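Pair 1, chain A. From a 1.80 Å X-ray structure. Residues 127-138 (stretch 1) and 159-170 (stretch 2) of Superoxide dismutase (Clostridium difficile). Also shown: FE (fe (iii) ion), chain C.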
# COMPACT_ATOMS: atom_id res chain seq x y z
N ASP A 127 -2.49 11.93 -4.23
CA ASP A 127 -3.17 11.91 -2.94
C ASP A 127 -3.66 10.53 -2.47
O ASP A 127 -4.15 10.40 -1.35
CB ASP A 127 -4.33 12.92 -2.93
CG ASP A 127 -3.86 14.37 -2.94
OD1 ASP A 127 -2.65 14.63 -2.80
OD2 ASP A 127 -4.72 15.26 -3.09
N VAL A 128 -3.55 9.50 -3.31
CA VAL A 128 -3.92 8.17 -2.88
C VAL A 128 -3.07 7.81 -1.67
O VAL A 128 -1.83 7.90 -1.72
CB VAL A 128 -3.69 7.10 -3.98
CG1 VAL A 128 -3.81 5.71 -3.40
CG2 VAL A 128 -4.69 7.30 -5.13
N PHE A 129 -3.72 7.45 -0.57
CA PHE A 129 -3.00 7.13 0.66
C PHE A 129 -2.93 5.63 0.85
O PHE A 129 -3.95 4.95 0.95
CB PHE A 129 -3.66 7.77 1.89
CG PHE A 129 -2.81 7.69 3.12
CD1 PHE A 129 -1.77 8.60 3.31
CD2 PHE A 129 -3.00 6.69 4.06
CE1 PHE A 129 -0.95 8.52 4.44
CE2 PHE A 129 -2.19 6.60 5.19
CZ PHE A 129 -1.16 7.51 5.38
N GLY A 130 -1.70 5.11 0.91
CA GLY A 130 -1.51 3.68 0.93
C GLY A 130 -1.39 3.19 -0.51
O GLY A 130 -0.94 3.95 -1.38
N SER A 131 -1.81 1.96 -0.75
CA SER A 131 -1.74 1.33 -2.07
C SER A 131 -3.02 1.61 -2.84
O SER A 131 -4.11 1.61 -2.27
CB SER A 131 -1.58 -0.19 -1.94
OG SER A 131 -0.39 -0.54 -1.22
N GLY A 132 -2.91 1.82 -4.15
CA GLY A 132 -4.12 1.96 -4.95
C GLY A 132 -3.86 2.47 -6.35
O GLY A 132 -2.75 2.37 -6.85
N TRP A 133 -4.91 3.01 -6.97
CA TRP A 133 -4.93 3.35 -8.39
C TRP A 133 -5.66 4.67 -8.60
O TRP A 133 -6.58 5.00 -7.85
CB TRP A 133 -5.70 2.27 -9.18
CG TRP A 133 -5.03 0.95 -9.21
CD1 TRP A 133 -4.99 0.02 -8.21
CD2 TRP A 133 -4.30 0.39 -10.31
NE1 TRP A 133 -4.28 -1.08 -8.61
CE2 TRP A 133 -3.84 -0.88 -9.90
CE3 TRP A 133 -4.00 0.83 -11.60
CZ2 TRP A 133 -3.09 -1.71 -10.73
CZ3 TRP A 133 -3.25 -0.00 -12.43
CH2 TRP A 133 -2.81 -1.26 -11.99
N ALA A 134 -5.25 5.44 -9.61
CA ALA A 134 -6.03 6.59 -10.05
C ALA A 134 -6.59 6.27 -11.43
O ALA A 134 -5.90 5.70 -12.26
CB ALA A 134 -5.19 7.85 -10.10
N TRP A 135 -7.85 6.66 -11.67
CA TRP A 135 -8.54 6.27 -12.90
C TRP A 135 -9.22 7.44 -13.59
O TRP A 135 -9.76 8.33 -12.93
CB TRP A 135 -9.64 5.23 -12.59
CG TRP A 135 -9.21 4.00 -11.83
CD1 TRP A 135 -9.29 3.80 -10.48
CD2 TRP A 135 -8.66 2.81 -12.39
NE1 TRP A 135 -8.83 2.54 -10.16
CE2 TRP A 135 -8.42 1.92 -11.31
CE3 TRP A 135 -8.34 2.40 -13.69
CZ2 TRP A 135 -7.87 0.66 -11.50
CZ3 TRP A 135 -7.80 1.14 -13.87
CH2 TRP A 135 -7.56 0.28 -12.78
N LEU A 136 -9.20 7.43 -14.92
CA LEU A 136 -10.17 8.20 -15.70
C LEU A 136 -11.25 7.19 -16.07
O LEU A 136 -10.96 6.16 -16.68
CB LEU A 136 -9.53 8.78 -16.97
CG LEU A 136 -10.48 9.42 -17.98
CD1 LEU A 136 -11.11 10.67 -17.39
CD2 LEU A 136 -9.75 9.75 -19.28
N VAL A 137 -12.49 7.48 -15.68
CA VAL A 137 -13.56 6.52 -15.90
C VAL A 137 -14.73 7.18 -16.64
O VAL A 137 -14.86 8.40 -16.65
CB VAL A 137 -14.09 5.93 -14.58
CG1 VAL A 137 -12.99 5.14 -13.86
CG2 VAL A 137 -14.66 7.02 -13.69
N ALA A 138 -15.56 6.35 -17.25
CA ALA A 138 -16.76 6.83 -17.93
C ALA A 138 -17.99 6.10 -17.42
O ALA A 138 -17.95 4.89 -17.16
CB ALA A 138 -16.63 6.64 -19.43
N ASN A 159 -19.73 -0.13 -11.73
CA ASN A 159 -20.33 0.14 -13.04
C ASN A 159 -19.73 1.34 -13.75
O ASN A 159 -20.40 2.01 -14.54
CB ASN A 159 -21.85 0.31 -12.91
CG ASN A 159 -22.52 -0.92 -12.34
OD1 ASN A 159 -23.38 -0.83 -11.47
ND2 ASN A 159 -22.09 -2.09 -12.80
N LEU A 160 -18.46 1.61 -13.46
CA LEU A 160 -17.72 2.65 -14.17
C LEU A 160 -16.68 1.98 -15.06
O LEU A 160 -16.08 0.98 -14.68
CB LEU A 160 -17.06 3.61 -13.18
CG LEU A 160 -18.03 4.44 -12.32
CD1 LEU A 160 -17.32 5.10 -11.15
CD2 LEU A 160 -18.76 5.47 -13.18
N THR A 161 -16.47 2.53 -16.25
CA THR A 161 -15.58 1.89 -17.22
C THR A 161 -14.24 2.61 -17.25
O THR A 161 -14.20 3.81 -17.54
CB THR A 161 -16.21 1.92 -18.62
OG1 THR A 161 -17.43 1.18 -18.60
CG2 THR A 161 -15.26 1.31 -19.65
N PRO A 162 -13.15 1.89 -16.95
CA PRO A 162 -11.82 2.52 -16.94
C PRO A 162 -11.38 2.90 -18.35
O PRO A 162 -11.49 2.08 -19.26
CB PRO A 162 -10.90 1.43 -16.39
CG PRO A 162 -11.79 0.36 -15.86
CD PRO A 162 -13.10 0.47 -16.58
N ILE A 163 -10.88 4.12 -18.50
CA ILE A 163 -10.40 4.63 -19.78
C ILE A 163 -8.87 4.68 -19.76
O ILE A 163 -8.22 4.10 -20.63
CB ILE A 163 -10.98 6.02 -20.06
CG1 ILE A 163 -12.52 5.96 -20.01
CG2 ILE A 163 -10.50 6.55 -21.43
CD1 ILE A 163 -13.12 4.91 -20.93
N ILE A 164 -8.29 5.37 -18.78
CA ILE A 164 -6.89 5.14 -18.43
C ILE A 164 -6.79 4.92 -16.91
O ILE A 164 -7.72 5.25 -16.17
CB ILE A 164 -5.94 6.30 -18.86
CG1 ILE A 164 -6.09 7.52 -17.95
CG2 ILE A 164 -6.12 6.64 -20.35
CD1 ILE A 164 -5.07 8.63 -18.22
N GLY A 165 -5.68 4.36 -16.45
CA GLY A 165 -5.51 4.15 -15.02
C GLY A 165 -4.04 4.04 -14.70
O GLY A 165 -3.27 3.55 -15.52
N LEU A 166 -3.66 4.50 -13.50
CA LEU A 166 -2.26 4.53 -13.06
C LEU A 166 -2.11 3.81 -11.73
O LEU A 166 -2.78 4.13 -10.74
CB LEU A 166 -1.77 5.97 -12.93
CG LEU A 166 -0.36 6.19 -12.36
CD1 LEU A 166 0.70 5.46 -13.20
CD2 LEU A 166 -0.06 7.68 -12.25
N ASP A 167 -1.21 2.83 -11.72
CA ASP A 167 -0.86 2.06 -10.53
C ASP A 167 0.03 2.92 -9.63
O ASP A 167 1.12 3.31 -10.04
CB ASP A 167 -0.12 0.80 -10.98
CG ASP A 167 0.13 -0.19 -9.86
OD1 ASP A 167 -0.15 0.12 -8.68
OD2 ASP A 167 0.60 -1.32 -10.16
N VAL A 168 -0.43 3.22 -8.42
CA VAL A 168 0.43 3.95 -7.48
C VAL A 168 0.79 3.15 -6.23
O VAL A 168 1.18 3.72 -5.21
CB VAL A 168 -0.10 5.37 -7.10
CG1 VAL A 168 -0.06 6.30 -8.30
CG2 VAL A 168 -1.51 5.30 -6.51
N TRP A 169 0.68 1.83 -6.31
CA TRP A 169 1.32 0.95 -5.33
C TRP A 169 2.80 1.29 -5.39
O TRP A 169 3.33 1.61 -6.46
CB TRP A 169 1.15 -0.51 -5.70
CG TRP A 169 -0.20 -1.11 -5.38
CD1 TRP A 169 -1.42 -0.68 -5.83
CD2 TRP A 169 -0.45 -2.27 -4.58
NE1 TRP A 169 -2.42 -1.50 -5.35
CE2 TRP A 169 -1.85 -2.49 -4.58
CE3 TRP A 169 0.37 -3.14 -3.86
CZ2 TRP A 169 -2.44 -3.55 -3.89
CZ3 TRP A 169 -0.23 -4.21 -3.17
CH2 TRP A 169 -1.62 -4.39 -3.19
N GLU A 170 3.48 1.21 -4.26
CA GLU A 170 4.90 1.54 -4.26
C GLU A 170 5.74 0.60 -5.14
O GLU A 170 6.77 1.03 -5.67
CB GLU A 170 5.43 1.66 -2.82
CG GLU A 170 4.93 2.93 -2.16
CD GLU A 170 5.20 3.00 -0.66
OE1 GLU A 170 5.21 1.93 0.01
OE2 GLU A 170 5.40 4.12 -0.16
FE FE C . 1.04 -3.07 -9.54
O HOH W 1 1.51 3.43 -2.50
O HOH W 2 2.16 -0.26 -2.24
O HOH W 3 -19.63 2.44 -17.61
O HOH W 4 -0.63 -2.74 -8.11

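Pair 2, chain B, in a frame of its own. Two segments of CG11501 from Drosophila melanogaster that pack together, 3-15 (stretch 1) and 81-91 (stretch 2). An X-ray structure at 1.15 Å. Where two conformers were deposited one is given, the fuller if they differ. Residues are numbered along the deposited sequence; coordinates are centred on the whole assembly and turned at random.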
# COMPACT_ATOMS: atom_id res chain seq x y z
N CYS B 3 -0.50 9.09 10.59
CA CYS B 3 -0.24 8.00 9.67
C CYS B 3 -1.45 7.75 8.82
O CYS B 3 -1.86 6.61 8.58
CB CYS B 3 0.27 6.76 10.39
SG CYS B 3 1.66 7.08 11.48
N THR B 4 -1.99 8.83 8.29
CA THR B 4 -3.18 8.83 7.49
C THR B 4 -2.90 8.72 5.98
O THR B 4 -3.81 8.43 5.23
CB THR B 4 -3.99 10.11 7.78
OG1 THR B 4 -3.07 11.23 7.80
CG2 THR B 4 -4.72 10.01 9.11
N SER B 5 -1.66 8.93 5.56
CA SER B 5 -1.32 8.79 4.15
C SER B 5 -1.28 7.32 3.76
O SER B 5 -0.81 6.48 4.53
CB SER B 5 0.03 9.44 3.83
OG SER B 5 -0.06 10.84 4.01
N ARG B 6 -1.79 7.03 2.56
CA ARG B 6 -1.72 5.70 1.97
C ARG B 6 -1.75 5.84 0.46
O ARG B 6 -1.95 6.97 -0.04
CB ARG B 6 -2.77 4.78 2.51
CG ARG B 6 -4.20 5.16 2.26
CD ARG B 6 -5.21 4.56 3.26
NE ARG B 6 -6.54 4.99 3.01
CZ ARG B 6 -7.59 4.24 3.28
NH1 ARG B 6 -7.47 2.97 3.78
NH2 ARG B 6 -8.79 4.71 2.99
N GLU B 7 -1.52 4.78 -0.27
CA GLU B 7 -1.63 4.81 -1.73
C GLU B 7 -2.52 3.71 -2.20
O GLU B 7 -2.46 2.57 -1.73
CB GLU B 7 -0.27 4.68 -2.44
CG GLU B 7 0.58 5.92 -2.40
CD GLU B 7 1.87 5.76 -3.13
OE1 GLU B 7 2.33 4.65 -3.40
OE2 GLU B 7 2.48 6.85 -3.43
N LEU B 8 -3.33 4.03 -3.19
CA LEU B 8 -4.12 3.07 -3.96
C LEU B 8 -3.35 2.72 -5.20
O LEU B 8 -3.06 3.62 -6.01
CB LEU B 8 -5.46 3.72 -4.40
CG LEU B 8 -6.38 4.38 -3.32
CD1 LEU B 8 -7.38 5.33 -3.96
CD2 LEU B 8 -7.05 3.32 -2.47
N VAL B 9 -2.97 1.47 -5.39
CA VAL B 9 -2.16 1.04 -6.49
C VAL B 9 -2.90 0.03 -7.34
O VAL B 9 -3.42 -0.97 -6.81
CB VAL B 9 -0.84 0.43 -6.00
CG1 VAL B 9 0.06 0.00 -7.16
CG2 VAL B 9 -0.10 1.38 -5.06
N GLU B 10 -2.98 0.28 -8.64
CA GLU B 10 -3.50 -0.69 -9.60
C GLU B 10 -2.33 -1.19 -10.41
O GLU B 10 -1.47 -0.42 -10.83
CB GLU B 10 -4.54 -0.07 -10.54
CG GLU B 10 -5.77 0.38 -9.84
CD GLU B 10 -6.83 0.89 -10.83
OE1 GLU B 10 -6.72 0.73 -12.08
OE2 GLU B 10 -7.79 1.55 -10.34
N PHE B 11 -2.28 -2.50 -10.64
CA PHE B 11 -1.11 -3.09 -11.28
C PHE B 11 -1.47 -4.42 -11.90
O PHE B 11 -2.48 -5.04 -11.53
CB PHE B 11 0.01 -3.28 -10.24
CG PHE B 11 -0.33 -4.24 -9.11
CD1 PHE B 11 -1.06 -3.80 -8.01
CD2 PHE B 11 0.07 -5.57 -9.17
CE1 PHE B 11 -1.40 -4.70 -7.02
CE2 PHE B 11 -0.28 -6.47 -8.15
CZ PHE B 11 -1.01 -6.02 -7.08
N LYS B 12 -0.62 -4.89 -12.78
CA LYS B 12 -0.69 -6.25 -13.31
C LYS B 12 0.55 -6.99 -12.84
O LYS B 12 1.47 -6.40 -12.28
CB LYS B 12 -0.86 -6.25 -14.82
CG LYS B 12 -2.26 -5.85 -15.22
CD LYS B 12 -2.48 -5.68 -16.74
CE LYS B 12 -3.93 -5.26 -17.05
NZ LYS B 12 -4.07 -4.87 -18.47
N MET B 13 0.55 -8.31 -13.00
CA MET B 13 1.61 -9.18 -12.47
C MET B 13 2.05 -10.13 -13.55
O MET B 13 1.23 -10.79 -14.19
CB MET B 13 1.04 -10.04 -11.30
CG MET B 13 0.58 -9.21 -10.13
SD MET B 13 -0.09 -10.21 -8.82
CE MET B 13 1.42 -10.87 -8.11
N ASP B 14 3.34 -10.29 -13.72
CA ASP B 14 3.86 -11.27 -14.66
C ASP B 14 3.79 -12.69 -14.15
O ASP B 14 3.63 -13.63 -14.91
CB ASP B 14 5.30 -10.95 -15.01
CG ASP B 14 5.45 -9.64 -15.75
OD1 ASP B 14 4.53 -9.24 -16.51
OD2 ASP B 14 6.47 -9.02 -15.48
N ARG B 15 3.91 -12.86 -12.85
CA ARG B 15 3.89 -14.16 -12.16
C ARG B 15 3.05 -14.03 -10.89
O ARG B 15 2.86 -12.92 -10.38
CB ARG B 15 5.36 -14.62 -11.82
CG ARG B 15 6.20 -14.75 -13.08
CD ARG B 15 7.69 -14.98 -12.75
NE ARG B 15 8.36 -13.80 -12.20
CZ ARG B 15 8.75 -12.75 -12.90
NH1 ARG B 15 8.62 -12.71 -14.22
NH2 ARG B 15 9.39 -11.75 -12.28
N ILE B 81 5.87 -6.88 -10.86
CA ILE B 81 4.76 -5.95 -10.70
C ILE B 81 4.84 -4.87 -11.79
O ILE B 81 5.86 -4.17 -11.90
CB ILE B 81 4.80 -5.29 -9.34
CG1 ILE B 81 4.78 -6.29 -8.18
CG2 ILE B 81 3.69 -4.25 -9.21
CD1 ILE B 81 3.60 -7.26 -8.23
N GLN B 82 3.77 -4.76 -12.58
CA GLN B 82 3.64 -3.79 -13.65
C GLN B 82 2.65 -2.73 -13.20
O GLN B 82 1.42 -2.90 -13.25
CB GLN B 82 3.16 -4.48 -14.93
CG GLN B 82 4.08 -5.61 -15.38
CD GLN B 82 5.48 -5.16 -15.64
OE1 GLN B 82 5.73 -4.04 -16.12
NE2 GLN B 82 6.44 -6.03 -15.41
N ILE B 83 3.15 -1.60 -12.71
CA ILE B 83 2.31 -0.52 -12.18
C ILE B 83 1.50 0.12 -13.30
O ILE B 83 2.04 0.44 -14.35
CB ILE B 83 3.18 0.55 -11.48
CG1 ILE B 83 3.92 -0.07 -10.27
CG2 ILE B 83 2.37 1.78 -11.11
CD1 ILE B 83 3.05 -0.33 -9.11
N ILE B 84 0.22 0.32 -13.05
CA ILE B 84 -0.67 1.01 -13.99
C ILE B 84 -1.05 2.39 -13.46
O ILE B 84 -1.01 3.35 -14.20
CB ILE B 84 -1.93 0.19 -14.29
CG1 ILE B 84 -1.52 -1.11 -14.99
CG2 ILE B 84 -2.92 0.96 -15.18
CD1 ILE B 84 -2.60 -2.12 -15.05
N LYS B 85 -1.47 2.47 -12.20
CA LYS B 85 -2.02 3.70 -11.62
C LYS B 85 -1.63 3.74 -10.15
O LYS B 85 -1.71 2.73 -9.46
CB LYS B 85 -3.65 3.59 -11.75
CG LYS B 85 -4.39 4.80 -11.39
CD LYS B 85 -5.86 4.51 -11.30
CE LYS B 85 -6.49 4.09 -12.59
NZ LYS B 85 -7.97 3.68 -12.53
N VAL B 86 -1.28 4.94 -9.65
CA VAL B 86 -1.06 5.17 -8.24
C VAL B 86 -1.77 6.45 -7.82
O VAL B 86 -1.61 7.49 -8.48
CB VAL B 86 0.44 5.33 -7.91
CG1 VAL B 86 0.67 5.54 -6.40
CG2 VAL B 86 1.23 4.10 -8.39
N THR B 87 -2.59 6.36 -6.79
CA THR B 87 -3.29 7.52 -6.23
C THR B 87 -2.88 7.70 -4.79
O THR B 87 -3.00 6.79 -3.98
CB THR B 87 -4.82 7.36 -6.32
OG1 THR B 87 -5.16 7.03 -7.68
CG2 THR B 87 -5.53 8.62 -5.85
N ARG B 88 -2.41 8.90 -4.48
CA ARG B 88 -2.01 9.24 -3.11
C ARG B 88 -3.20 9.73 -2.33
O ARG B 88 -3.92 10.65 -2.73
CB ARG B 88 -0.94 10.30 -3.13
CG ARG B 88 0.32 9.88 -3.87
CD ARG B 88 1.35 10.98 -3.96
NE ARG B 88 0.89 12.07 -4.81
CZ ARG B 88 1.69 12.98 -5.34
NH1 ARG B 88 3.01 12.97 -5.14
NH2 ARG B 88 1.15 13.91 -6.14
N LEU B 89 -3.46 9.10 -1.18
CA LEU B 89 -4.53 9.51 -0.25
C LEU B 89 -3.90 10.05 1.02
O LEU B 89 -2.89 9.57 1.49
CB LEU B 89 -5.42 8.31 0.07
CG LEU B 89 -6.04 7.59 -1.10
CD1 LEU B 89 -6.93 6.45 -0.62
CD2 LEU B 89 -6.90 8.52 -1.98
N PRO B 90 -4.53 11.05 1.64
CA PRO B 90 -5.74 11.78 1.18
C PRO B 90 -5.47 12.52 -0.11
O PRO B 90 -4.43 13.17 -0.30
CB PRO B 90 -6.01 12.76 2.35
CG PRO B 90 -4.72 12.95 2.96
CD PRO B 90 -4.03 11.60 2.91
N PHE B 91 -6.42 12.46 -1.03
CA PHE B 91 -6.22 13.00 -2.35
C PHE B 91 -6.43 14.52 -2.40
O PHE B 91 -5.65 15.24 -3.03
CB PHE B 91 -7.09 12.31 -3.38
CG PHE B 91 -6.83 12.81 -4.76
CD1 PHE B 91 -5.75 12.36 -5.46
CD2 PHE B 91 -7.64 13.79 -5.33
CE1 PHE B 91 -5.45 12.87 -6.71
CE2 PHE B 91 -7.34 14.31 -6.56
CZ PHE B 91 -6.24 13.85 -7.27
O HOH W 5 -4.93 4.29 -8.16
O HOH W 6 -9.17 4.29 -10.36

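Two antiparallel strand pairs, each interrupted by a beta bulge, superpose with an RMSD of 0.7 Å over N, CA and C of 14 central residues. In both, one carbonyl of the first strand accepts from two successive amides of the second, and the register shifts by one. In pair 1, Leu A136 O receives Ile A163 N at 2.7 Å and, weakly, Ile A164 N at 3.5 Å; in pair 2, Glu B10 O receives Ile B84 N at 2.9 Å and Lys B85 N at 3.2 Å. The CA atoms of the inserted residues, Ile A163 and Ile B84, fall 0.5 Å apart, and both residues point their CA-to-CB bonds toward the first strand. Ile A163 reaches Ala A138, CD1 to CB 4.2 Å, and also Leu A136, CG2 to CD2 3.9 Å; Ile B84 CD1 lies 3.7 Å from CG of Lys B12, the match of Ala A138, on the aliphatic part of an exposed lysine.

On the face bearing Trp A133, Trp A135 and Val A137, matched to Glu B7, Val B9 and Phe B11, the side chains differ in kind. Gly A165 leaves space for Trp A135, whose CE3 approaches Gly A165 CA to 3.6 Å; a CB there would clash with that ring atom. The matching pair is Val B9 and Val B86, CG1 to CG2 4.4 Å, two branched side chains in place of indole and glycine. Next to them, Trp A135 CE3 meets Pro A162 CB at 3.8 Å, and Val B9 CG1 meets Ile B83 CD1 at 3.6 Å. Trp A133 receives Asp A167 CB over one face, 3.6 Å from the centroid of its six-membered ring, while Asp A167 OD2 binds the iron at 1.9 Å. At the equivalent positions Glu B7 OE2 lies 3.7 Å from Arg B88 CG, a contact with the arginine's aliphatic portion. Val A137 CB packs 4.0 Å from Leu A160 CB; Phe B11 CD2 reaches Ile B81 CG2 at 3.9 Å.

On the opposite face, Ala A134 and Leu A166 match Leu B8 and Thr B87. Their backbones bond reciprocally in both pairs, but Leu B8 extends farther than alanine: its CG touches Leu B89 CD1 at 3.4 Å. Leu B89, matched to Val A168, also has Arg B6 NE 3.9 Å from its CD1; Gly A132, matched to Arg B6, has no side chain. Beside the bulge, Leu A136 CB and Ile A164 CG1 make an apolar contact at 3.8 Å, where pair 2 has a salt bridge, Glu B10 OE2 to Lys B85 NZ at 3.1 Å, also bridged by water 6. One backbone frame thus accommodates a buried apolar contact and a more exposed charged one.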